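Long-range contact in stage II sporulation protein E (SpoIIE) (Moorella thermoacetica, PDB 3ZT9), which probably acts as a manganese-dependent PP2C-type phosphatase in a stressosome signalling system that controls secondary messengers: residues A[20-25]-A[48-53]. Residues are numbered along the deposited sequence; the frame is centred on the assembly and turned at random.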
loop_
_atom_site.group_PDB
_atom_site.type_symbol
_atom_site.label_atom_id
_atom_site.label_comp_id
_atom_site.label_asym_id
_atom_site.label_seq_id
_atom_site.Cartn_x
_atom_site.Cartn_y
_atom_site.Cartn_z
ATOM N N GLY A 20 1.895 -13.915 -0.108
ATOM C CA GLY A 20 3.151 -13.199 -0.288
ATOM C C GLY A 20 3.087 -11.687 -0.283
ATOM O O GLY A 20 4.112 -11.037 -0.419
ATOM N N ASP A 21 1.894 -11.112 -0.124
ATOM C CA ASP A 21 1.737 -9.676 0.048
ATOM C C ASP A 21 1.449 -9.360 1.531
ATOM O O ASP A 21 1.038 -10.224 2.291
ATOM C CB ASP A 21 0.541 -9.123 -0.773
ATOM C CG ASP A 21 0.693 -9.252 -2.280
ATOM O OD1 ASP A 21 1.798 -9.512 -2.789
ATOM O OD2 ASP A 21 -0.344 -9.033 -2.957
ATOM N N ALA A 22 1.644 -8.109 1.936
ATOM C CA ALA A 22 1.322 -7.694 3.290
ATOM C C ALA A 22 0.751 -6.280 3.326
ATOM O O ALA A 22 1.116 -5.451 2.507
ATOM C CB ALA A 22 2.564 -7.767 4.179
ATOM N N CYS A 23 -0.112 -6.018 4.312
ATOM C CA CYS A 23 -0.730 -4.700 4.538
ATOM C C CYS A 23 -0.421 -4.167 5.948
ATOM O O CYS A 23 -0.304 -4.937 6.904
ATOM C CB CYS A 23 -2.267 -4.814 4.384
ATOM S SG CYS A 23 -2.738 -5.198 2.695
ATOM N N LEU A 24 -0.315 -2.841 6.068
ATOM C CA LEU A 24 -0.173 -2.167 7.360
ATOM C C LEU A 24 -1.109 -0.965 7.380
ATOM O O LEU A 24 -1.183 -0.214 6.410
ATOM C CB LEU A 24 1.250 -1.638 7.530
ATOM C CG LEU A 24 1.498 -0.784 8.781
ATOM C CD1 LEU A 24 1.452 -1.636 10.023
ATOM C CD2 LEU A 24 2.842 -0.095 8.674
ATOM N N VAL A 25 -1.864 -0.835 8.453
ATOM C CA VAL A 25 -2.592 0.393 8.767
ATOM C C VAL A 25 -2.203 0.734 10.182
ATOM O O VAL A 25 -2.424 -0.055 11.094
ATOM C CB VAL A 25 -4.135 0.224 8.682
ATOM C CG1 VAL A 25 -4.819 1.486 9.128
ATOM C CG2 VAL A 25 -4.499 -0.153 7.215
ATOM N N ARG A 48 7.515 -13.811 3.915
ATOM C CA ARG A 48 8.542 -13.386 4.876
ATOM C C ARG A 48 9.057 -12.000 4.499
ATOM O O ARG A 48 9.215 -11.113 5.346
ATOM C CB ARG A 48 9.725 -14.356 4.857
ATOM C CG ARG A 48 11.036 -13.784 5.467
ATOM C CD ARG A 48 12.075 -14.921 5.638
ATOM N NE ARG A 48 13.446 -14.431 5.902
ATOM C CZ ARG A 48 13.846 -13.872 7.050
ATOM N NH1 ARG A 48 12.989 -13.708 8.060
ATOM N NH2 ARG A 48 15.106 -13.446 7.187
ATOM N N ALA A 49 9.297 -11.798 3.216
ATOM C CA ALA A 49 9.872 -10.506 2.803
ATOM C C ALA A 49 8.857 -9.384 2.928
ATOM O O ALA A 49 9.194 -8.293 3.412
ATOM C CB ALA A 49 10.431 -10.564 1.372
ATOM N N ALA A 50 7.621 -9.640 2.515
ATOM C CA ALA A 50 6.577 -8.599 2.575
ATOM C C ALA A 50 6.351 -8.213 4.033
ATOM O O ALA A 50 6.209 -7.036 4.346
ATOM C CB ALA A 50 5.290 -9.058 1.943
ATOM N N GLU A 51 6.356 -9.199 4.924
ATOM C CA GLU A 51 6.144 -8.929 6.348
ATOM C C GLU A 51 7.355 -8.226 6.986
ATOM O O GLU A 51 7.197 -7.341 7.828
ATOM C CB GLU A 51 5.755 -10.215 7.102
ATOM C CG GLU A 51 4.397 -10.781 6.608
ATOM C CD GLU A 51 3.185 -9.905 6.990
ATOM O OE1 GLU A 51 3.285 -9.022 7.855
ATOM O OE2 GLU A 51 2.103 -10.115 6.426
ATOM N N ILE A 52 8.569 -8.583 6.591
ATOM C CA ILE A 52 9.737 -7.814 7.028
ATOM C C ILE A 52 9.621 -6.335 6.609
ATOM O O ILE A 52 9.928 -5.409 7.404
ATOM C CB ILE A 52 11.037 -8.384 6.445
ATOM C CG1 ILE A 52 11.396 -9.702 7.177
ATOM C CG2 ILE A 52 12.188 -7.394 6.655
ATOM C CD1 ILE A 52 12.496 -10.428 6.551
ATOM N N ALA A 53 9.214 -6.103 5.371
ATOM C CA ALA A 53 9.046 -4.720 4.895
ATOM C C ALA A 53 8.020 -3.952 5.758
ATOM O O ALA A 53 8.286 -2.814 6.162
ATOM C CB ALA A 53 8.614 -4.711 3.420
#
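Ala22 and Ala50 illustrate how two methyl groups let a helix lie close against the edge strand of a sheet. The apolar part of the contact is the meeting of CB with CB, 3.8 Å apart, each methyl directed at the opposing segment. Side chains this short allow the axes of 21-25 and 48-53 to approach to 6.9 Å, with the two running nearly in the same direction at 19°.

Main-chain atoms make up the next layer. The Ala50 CB rests 3.3 Å from Gly20 O, a van der Waals contact, while Ala50 O lies 3.7 Å from the Ala22 CB. No hydrogen bond joins the two segments; the strand's own backbone is paired with strand 31-39, Ala22 bonding to Gly37.

A carboxylate lies at the exposed flank. Glu51 bends at chi2 (-69°), and its end folds back to the strand, where OE2 sits 3.3 Å from the Ala22 CB and CD 3.6 Å from the same methyl, a van der Waals contact and not a polar bond.

The CB of Asp21 points away from the helix, and its OD2 is hydrogen-bonded to Ser149 OG, the side chain lying about 4 Å from a bound manganese ion. The arrangement is that of the PP2C fold, in which helices flank a two-sheet beta sandwich: here helix 43-60 packs on outermost strand 21-28, beside the two manganese sites that share Asp38.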